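Local coordinates for fibronectin type-III domain-containing protein (PDB 7JGU) that is of unknown function but carries a fibronectin type III-like domain whose natural form owes part of its extreme heat stability to surface salt bridges, at residues F10-I15 and V83-T88; D19-L24 and Y57-S62. All coordinates share one frame; numbering follows the deposited sequence. Where two conformers were deposited one is given.

Contact 1: F10-I15 and V83-T88; sequences FWVESI and VTASST
The strands 11-15 and 83-88 run nearly parallel, 17° apart, with their axes 5.7 Å from each other at the closest. No direct hydrogen bond joins them; side chains and two waters fill the gap. Phe10, just ahead of its strand, contributes the largest share. Its CG lies anti to the backbone N (chi1 -179°), which carries the ring over residues 83-85. Phe10 CB comes first and approaches Val83 CG2 at 4.2 Å. Phe10 CG meets Ala85 CB at 3.9 Å. Further out, Phe10 CD2 lies 3.6 Å from Ala85 CB and 3.8 Å from Val83 CG2. The Ala85 methyl sits over one face of the ring, offset toward the rim, in a CH-pi contact 23° off the ring normal. Phe10 CE2 reaches obliquely to Val83 O at 3.7 Å. Replacing Phe10 by an alanine would probably loosen this part of the sandwich, because the cover over the Ala85 methyl and the contact with Val83 would go. Two residues on, Val12 CG2 touches Ala85 CB at 3.7 Å, and Val12 CG1 presses on Ser87 CB at 3.5 Å, a tight carbon pair. Along one side, a water donates to both Phe10 O and Thr84 O. A second water accepts from Val12 N and donates to Ser86 O. Trp11 and Glu13 pair with strand 21-25, while Val83, Ala85 and Ser87 pair with strand 66-75. Phe10 and Val12 also pack on Phe69 of strand 66-75, so the contact joins two edge strands of different sheets and borders the core.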
ATOM      1  N   PHE A  10       2.784  -3.351   7.326  1.00 13.45           N
ATOM      2  CA  PHE A  10       2.123  -2.504   6.331  1.00 12.28           C
ATOM      3  C   PHE A  10       1.144  -1.612   7.074  1.00 11.76           C
ATOM      4  O   PHE A  10       0.169  -2.101   7.654  1.00 14.32           O
ATOM      5  CB  PHE A  10       1.395  -3.366   5.309  1.00 12.34           C
ATOM      6  CG  PHE A  10       0.694  -2.602   4.219  1.00 11.06           C
ATOM      7  CD1 PHE A  10       1.147  -1.375   3.801  1.00 12.19           C
ATOM      8  CD2 PHE A  10      -0.407  -3.150   3.600  1.00 11.44           C
ATOM      9  CE1 PHE A  10       0.475  -0.701   2.775  1.00 11.96           C
ATOM     10  CE2 PHE A  10      -1.062  -2.488   2.603  1.00 11.88           C
ATOM     11  CZ  PHE A  10      -0.603  -1.284   2.180  1.00 11.26           C
ATOM     12  N   TRP A  11       1.426  -0.322   7.091  1.00 11.80           N
ATOM     13  CA  TRP A  11       0.655   0.661   7.829  1.00 12.95           C
ATOM     14  C   TRP A  11       0.234   1.783   6.901  1.00 11.85           C
ATOM     15  O   TRP A  11       0.976   2.185   6.009  1.00 13.38           O
ATOM     16  CB  TRP A  11       1.505   1.248   8.949  1.00 18.35           C
ATOM     17  CG  TRP A  11       2.013   0.202   9.905  1.00 24.71           C
ATOM     18  CD1 TRP A  11       1.367  -0.939  10.298  1.00 28.26           C
ATOM     19  CD2 TRP A  11       3.278   0.186  10.570  1.00 27.29           C
ATOM     20  NE1 TRP A  11       2.145  -1.652  11.163  1.00 29.70           N
ATOM     21  CE2 TRP A  11       3.336  -0.993  11.343  1.00 30.44           C
ATOM     22  CE3 TRP A  11       4.381   1.046  10.571  1.00 32.58           C
ATOM     23  CZ2 TRP A  11       4.437  -1.319  12.128  1.00 33.36           C
ATOM     24  CZ3 TRP A  11       5.480   0.716  11.343  1.00 33.60           C
ATOM     25  CH2 TRP A  11       5.502  -0.455  12.115  1.00 34.85           C
ATOM     26  N   VAL A  12      -0.955   2.308   7.155  1.00 13.35           N
ATOM     27  CA  VAL A  12      -1.507   3.422   6.411  1.00 12.95           C
ATOM     28  C   VAL A  12      -1.629   4.553   7.414  1.00 16.40           C
ATOM     29  O   VAL A  12      -2.345   4.420   8.411  1.00 18.98           O
ATOM     30  CB  VAL A  12      -2.864   3.055   5.803  1.00 15.24           C
ATOM     31  CG1 VAL A  12      -3.472   4.235   5.063  1.00 18.50           C
ATOM     32  CG2 VAL A  12      -2.734   1.863   4.871  1.00 17.04           C
ATOM     33  N   GLU A  13      -0.908   5.640   7.175  1.00 17.93           N
ATOM     34  CA  GLU A  13      -0.702   6.684   8.160  1.00 24.36           C
ATOM     35  C   GLU A  13      -1.242   8.008   7.650  1.00 20.21           C
ATOM     36  O   GLU A  13      -1.189   8.313   6.456  1.00 16.81           O
ATOM     37  CB  GLU A  13       0.792   6.830   8.497  1.00 35.86           C
ATOM     38  CG  GLU A  13       1.380   5.624   9.228  1.00 48.69           C
ATOM     39  CD  GLU A  13       2.894   5.604   9.192  1.00 58.35           C
ATOM     40  OE1 GLU A  13       3.487   6.643   8.835  1.00 61.45           O
ATOM     41  OE2 GLU A  13       3.488   4.551   9.511  1.00 62.32           O
ATOM     42  N   SER A  14      -1.773   8.784   8.582  0.53 24.12           N
ATOM     43  CA  SER A  14      -2.251  10.114   8.275  0.53 26.23           C
ATOM     44  C   SER A  14      -1.069  11.057   8.108  0.53 23.11           C
ATOM     45  O   SER A  14       0.033  10.812   8.619  0.53 23.52           O
ATOM     46  CB  SER A  14      -3.138  10.621   9.411  0.53 28.68           C
ATOM     47  OG  SER A  14      -2.367  10.850  10.578  0.53 31.03           O
ATOM     48  N   ILE A  15      -1.302  12.123   7.364  1.00 20.63           N
ATOM     49  CA  ILE A  15      -0.347  13.215   7.203  1.00 22.20           C
ATOM     50  C   ILE A  15      -0.952  14.403   7.927  1.00 20.55           C
ATOM     51  O   ILE A  15      -2.133  14.710   7.713  1.00 21.00           O
ATOM     52  CB  ILE A  15      -0.127  13.519   5.710  1.00 27.21           C
ATOM     53  CG1 ILE A  15       0.615  12.344   5.059  1.00 33.70           C
ATOM     54  CG2 ILE A  15       0.651  14.777   5.502  1.00 29.21           C
ATOM     55  CD1 ILE A  15       0.068  11.948   3.725  1.00 35.86           C
ATOM     56  N   VAL A  83      -1.067  -8.453   1.230  1.00 12.58           N
ATOM     57  CA  VAL A  83      -1.362  -8.014   2.590  0.55 14.73           C
ATOM     58  C   VAL A  83      -2.134  -6.711   2.492  1.00 12.51           C
ATOM     59  O   VAL A  83      -1.935  -5.933   1.565  1.00 13.01           O
ATOM     60  CB  VAL A  83      -0.102  -7.838   3.453  0.55 17.45           C
ATOM     61  CG1 VAL A  83       0.648  -9.124   3.482  0.55 19.16           C
ATOM     62  CG2 VAL A  83       0.779  -6.730   2.926  0.55 19.32           C
ATOM     63  N   THR A  84      -3.038  -6.485   3.438  1.00 13.62           N
ATOM     64  CA  THR A  84      -3.866  -5.284   3.413  1.00 13.43           C
ATOM     65  C   THR A  84      -3.709  -4.456   4.678  1.00 12.50           C
ATOM     66  O   THR A  84      -3.298  -4.948   5.724  1.00 14.79           O
ATOM     67  CB  THR A  84      -5.355  -5.593   3.172  1.00 16.63           C
ATOM     68  OG1 THR A  84      -5.853  -6.401   4.246  1.00 19.97           O
ATOM     69  CG2 THR A  84      -5.569  -6.290   1.837  1.00 20.20           C
ATOM     70  N   ALA A  85      -4.079  -3.186   4.558  1.00 12.52           N
ATOM     71  CA  ALA A  85      -4.068  -2.264   5.680  1.00 12.73           C
ATOM     72  C   ALA A  85      -5.036  -1.140   5.355  1.00 12.60           C
ATOM     73  O   ALA A  85      -5.317  -0.870   4.190  1.00 13.20           O
ATOM     74  CB  ALA A  85      -2.675  -1.695   5.936  1.00 13.20           C
ATOM     75  N   SER A  86      -5.516  -0.466   6.398  1.00 13.97           N
ATOM     76  CA  SER A  86      -6.545   0.543   6.233  1.00 14.79           C
ATOM     77  C   SER A  86      -6.247   1.755   7.098  1.00 14.53           C
ATOM     78  O   SER A  86      -5.583   1.656   8.122  1.00 15.43           O
ATOM     79  CB  SER A  86      -7.921   0.022   6.692  1.00 19.54           C
ATOM     80  OG  SER A  86      -8.352  -1.072   5.921  1.00 26.70           O
ATOM     81  N   SER A  87      -6.808   2.895   6.695  1.00 15.21           N
ATOM     82  CA  SER A  87      -6.921   4.055   7.570  1.00 16.87           C
ATOM     83  C   SER A  87      -7.998   4.971   6.999  1.00 18.14           C
ATOM     84  O   SER A  87      -8.648   4.657   6.005  1.00 19.77           O
ATOM     85  CB  SER A  87      -5.602   4.800   7.773  1.00 21.94           C
ATOM     86  OG  SER A  87      -5.732   5.723   8.850  1.00 27.04           O
ATOM     87  N   THR A  88      -8.193   6.100   7.642  1.00 19.09           N
ATOM     88  CA  THR A  88      -9.184   7.049   7.176  1.00 18.63           C
ATOM     89  C   THR A  88      -8.546   8.414   6.984  1.00 19.76           C
ATOM     90  O   THR A  88      -7.534   8.749   7.603  1.00 21.71           O
ATOM     91  CB  THR A  88     -10.373   7.182   8.143  1.00 21.20           C
ATOM     92  OG1 THR A  88      -9.974   7.941   9.286  1.00 26.58           O
ATOM     93  CG2 THR A  88     -10.883   5.811   8.575  1.00 23.48           C
TER
HETATM   94  O   HOH W   1      -1.151  -4.641   7.607  1.00 31.24           O
HETATM   95  O   HOH W   2      -2.911   0.932   8.832  1.00 18.49           O

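Contact 2: D19-L24 and Y57-S62; sequences DHTLLL and YVTNLS. Unlike the reference sequence in segment 19-24: Leu23 (reference Arg).
Leu22 and Val58 form an antiparallel hydrogen-bonded pair that fixes the register between residues 19-24 and 57-62. Val58 N donates to Leu22 O at 2.8 Å, nearly along the C=O axis. Leu22 N returns a bond to Val58 O at 3.0 Å, in the carbonyl plane. Past the strand end the chain swings round, and Leu61 N bonds His20 O at 2.9 Å from above the carbonyl plane. The tight part is the buried side. There Leu22 and Leu61 cross at about a right angle, their CD1 methyls 3.7 Å apart, and Leu24 CD1 meets Val58 CG2 at 3.9 Å. Leu22, Leu24 and Leu61 also pack on strand 66-75 of the other sheet. The Leu23 and Tyr57 side is more exposed, though its own CH-pi contact is close. Leu23 replaces an arginine of the reference sequence; Leu23 CD1 stands 3.7 Å above the centre of the Tyr57 ring, 5° off the normal. Thr21 CG2 comes to the edge of the same ring. The loose, solvent part lies by exposed His20 and Asn60. There a water accepts from Asn60 N and donates to Thr21 OG1, which Asn18 also holds. The arrangement is the B-E strand pairing of the three-stranded sheet of a fibronectin type III sandwich. The turn that follows has a tyrosine corner, in which the Tyr67 hydroxyl bonds Ser62 N.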
ATOM      1  N   ASP A  19      -6.308  15.980   4.621  0.66 19.28           N
ATOM      2  CA  ASP A  19      -7.394  15.017   4.493  0.66 20.86           C
ATOM      3  C   ASP A  19      -7.525  14.458   3.082  0.66 18.15           C
ATOM      4  O   ASP A  19      -8.532  13.814   2.765  0.66 18.82           O
ATOM      5  CB  ASP A  19      -8.719  15.644   4.931  0.66 27.41           C
ATOM      6  CG  ASP A  19      -8.684  16.150   6.365  0.66 34.15           C
ATOM      7  OD1 ASP A  19      -7.947  15.574   7.194  0.66 35.05           O
ATOM      8  OD2 ASP A  19      -9.399  17.127   6.660  0.66 39.20           O
ATOM      9  N   HIS A  20      -6.523  14.669   2.233  1.00 16.58           N
ATOM     10  CA  HIS A  20      -6.564  14.227   0.848  1.00 16.41           C
ATOM     11  C   HIS A  20      -5.436  13.268   0.504  1.00 15.38           C
ATOM     12  O   HIS A  20      -5.268  12.917  -0.666  1.00 16.77           O
ATOM     13  CB  HIS A  20      -6.483  15.438  -0.072  1.00 20.85           C
ATOM     14  CG  HIS A  20      -7.710  16.285  -0.037  1.00 24.09           C
ATOM     15  ND1 HIS A  20      -7.881  17.318   0.856  1.00 28.28           N
ATOM     16  CD2 HIS A  20      -8.853  16.221  -0.759  1.00 25.82           C
ATOM     17  CE1 HIS A  20      -9.064  17.874   0.660  1.00 27.57           C
ATOM     18  NE2 HIS A  20      -9.673  17.230  -0.320  1.00 30.42           N
ATOM     19  N   THR A  21      -4.661  12.845   1.489  1.00 14.30           N
ATOM     20  CA  THR A  21      -3.462  12.063   1.239  1.00 13.78           C
ATOM     21  C   THR A  21      -3.307  11.079   2.375  1.00 13.46           C
ATOM     22  O   THR A  21      -3.622  11.385   3.522  1.00 15.71           O
ATOM     23  CB  THR A  21      -2.220  12.978   1.247  1.00 16.92           C
ATOM     24  OG1 THR A  21      -2.460  14.155   0.461  1.00 20.80           O
ATOM     25  CG2 THR A  21      -1.005  12.247   0.726  1.00 19.39           C
ATOM     26  N   LEU A  22      -2.782   9.900   2.045  1.00 12.48           N
ATOM     27  CA  LEU A  22      -2.370   8.919   3.040  1.00 11.98           C
ATOM     28  C   LEU A  22      -0.966   8.446   2.707  1.00 12.14           C
ATOM     29  O   LEU A  22      -0.598   8.355   1.531  1.00 14.29           O
ATOM     30  CB  LEU A  22      -3.321   7.717   3.070  1.00 12.68           C
ATOM     31  CG  LEU A  22      -4.707   8.029   3.647  1.00 14.04           C
ATOM     32  CD1 LEU A  22      -5.663   6.861   3.391  1.00 15.68           C
ATOM     33  CD2 LEU A  22      -4.616   8.349   5.126  1.00 15.52           C
ATOM     34  N   LEU A  23      -0.194   8.134   3.745  1.00 11.81           N
ATOM     35  CA  LEU A  23       1.167   7.636   3.597  1.00 11.26           C
ATOM     36  C   LEU A  23       1.180   6.159   3.922  1.00 12.19           C
ATOM     37  O   LEU A  23       0.868   5.756   5.042  1.00 14.80           O
ATOM     38  CB  LEU A  23       2.108   8.398   4.513  1.00 14.12           C
ATOM     39  CG  LEU A  23       3.549   7.886   4.513  1.00 16.48           C
ATOM     40  CD1 LEU A  23       4.164   7.922   3.131  1.00 18.23           C
ATOM     41  CD2 LEU A  23       4.393   8.724   5.450  1.00 19.42           C
ATOM     42  N   LEU A  24       1.472   5.361   2.932  1.00 10.47           N
ATOM     43  CA  LEU A  24       1.625   3.925   3.126  1.00 10.45           C
ATOM     44  C   LEU A  24       3.089   3.606   3.383  1.00 10.36           C
ATOM     45  O   LEU A  24       3.969   4.140   2.720  1.00 10.62           O
ATOM     46  CB  LEU A  24       1.197   3.197   1.851  1.00 10.37           C
ATOM     47  CG  LEU A  24      -0.301   3.025   1.641  1.00 12.83           C
ATOM     48  CD1 LEU A  24      -1.066   4.333   1.759  1.00 15.05           C
ATOM     49  CD2 LEU A  24      -0.570   2.361   0.307  1.00 14.38           C
ATOM     50  N   TYR A  57       3.114   7.888  -1.018  1.00 11.54           N
ATOM     51  CA  TYR A  57       2.025   8.816  -0.750  1.00 11.53           C
ATOM     52  C   TYR A  57       0.916   8.618  -1.769  1.00 12.44           C
ATOM     53  O   TYR A  57       1.146   8.749  -2.970  1.00 14.32           O
ATOM     54  CB  TYR A  57       2.518  10.256  -0.850  1.00 13.93           C
ATOM     55  CG  TYR A  57       3.346  10.719   0.302  1.00 13.41           C
ATOM     56  CD1 TYR A  57       2.756  11.266   1.430  1.00 16.21           C
ATOM     57  CD2 TYR A  57       4.722  10.626   0.263  1.00 16.68           C
ATOM     58  CE1 TYR A  57       3.517  11.708   2.487  1.00 17.22           C
ATOM     59  CE2 TYR A  57       5.494  11.064   1.305  1.00 17.75           C
ATOM     60  CZ  TYR A  57       4.883  11.608   2.419  1.00 16.06           C
ATOM     61  OH  TYR A  57       5.639  12.053   3.470  1.00 19.13           O
ATOM     62  N   VAL A  58      -0.266   8.247  -1.297  1.00 12.12           N
ATOM     63  CA  VAL A  58      -1.442   8.144  -2.149  1.00 12.67           C
ATOM     64  C   VAL A  58      -2.193   9.452  -2.031  1.00 13.77           C
ATOM     65  O   VAL A  58      -2.624   9.839  -0.942  1.00 14.69           O
ATOM     66  CB  VAL A  58      -2.319   6.940  -1.775  1.00 13.15           C
ATOM     67  CG1 VAL A  58      -3.545   6.873  -2.661  1.00 14.21           C
ATOM     68  CG2 VAL A  58      -1.501   5.655  -1.854  1.00 14.83           C
ATOM     69  N   THR A  59      -2.337  10.130  -3.151  1.00 14.77           N
ATOM     70  CA  THR A  59      -2.841  11.490  -3.173  1.00 17.52           C
ATOM     71  C   THR A  59      -4.216  11.534  -3.821  1.00 18.20           C
ATOM     72  O   THR A  59      -4.726  10.534  -4.335  1.00 19.27           O
ATOM     73  CB  THR A  59      -1.895  12.393  -3.974  1.00 21.18           C
ATOM     74  OG1 THR A  59      -1.796  11.877  -5.308  1.00 24.33           O
ATOM     75  CG2 THR A  59      -0.524  12.442  -3.342  1.00 21.55           C
ATOM     76  N   ASN A  60      -4.811  12.724  -3.775  1.00 19.46           N
ATOM     77  CA  ASN A  60      -6.108  12.997  -4.395  1.00 23.55           C
ATOM     78  C   ASN A  60      -7.201  12.080  -3.857  1.00 21.57           C
ATOM     79  O   ASN A  60      -8.099  11.649  -4.586  1.00 25.55           O
ATOM     80  CB  ASN A  60      -6.011  12.961  -5.918  1.00 29.79           C
ATOM     81  CG  ASN A  60      -5.092  14.041  -6.451  1.00 38.37           C
ATOM     82  OD1 ASN A  60      -5.064  15.155  -5.926  1.00 43.03           O
ATOM     83  ND2 ASN A  60      -4.324  13.716  -7.478  1.00 41.98           N
ATOM     84  N   LEU A  61      -7.153  11.828  -2.559  1.00 17.48           N
ATOM     85  CA  LEU A  61      -8.185  11.080  -1.864  1.00 16.76           C
ATOM     86  C   LEU A  61      -9.281  12.014  -1.370  1.00 18.12           C
ATOM     87  O   LEU A  61      -9.104  13.231  -1.290  1.00 21.01           O
ATOM     88  CB  LEU A  61      -7.569  10.324  -0.683  1.00 17.02           C
ATOM     89  CG  LEU A  61      -6.517   9.286  -1.080  1.00 16.90           C
ATOM     90  CD1 LEU A  61      -5.945   8.651   0.165  1.00 18.71           C
ATOM     91  CD2 LEU A  61      -7.081   8.238  -2.016  1.00 19.06           C
ATOM     92  N   SER A  62     -10.420  11.427  -1.043  1.00 20.50           N
ATOM     93  CA  SER A  62     -11.542  12.194  -0.514  1.00 22.41           C
ATOM     94  C   SER A  62     -11.474  12.264   1.007  1.00 19.96           C
ATOM     95  O   SER A  62     -11.081  11.291   1.657  1.00 19.96           O
ATOM     96  CB  SER A  62     -12.852  11.527  -0.909  1.00 24.76           C
ATOM     97  OG  SER A  62     -13.047  11.597  -2.312  1.00 29.50           O
TER
HETATM   98  O   HOH W   3      -3.242  14.874  -2.112  1.00 27.04           O

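Strands 11-15 and 21-25 are neighbours in one sheet, so contact 1 shares it with contact 2 through its first segment. Glu13 N probably bonds Leu23 O across that boundary, and Ile15 CD1 packs on Thr21 and Tyr57. Contact 2 pairs two strands of this sheet and runs on into the turn after it. Direct backbone bonds hold it, with leucine and valine packing on its inner side. Contact 1 runs between the two sheets at an edge of the sandwich. It relies on apolar side chains and bridging waters instead. Contact 1 is mostly a surface contact, with Phe10 buried; contact 2 is partly buried. Phe69 underlies both: Phe10 and Val12 touch it from one contact, Leu22 and Leu24 from the other.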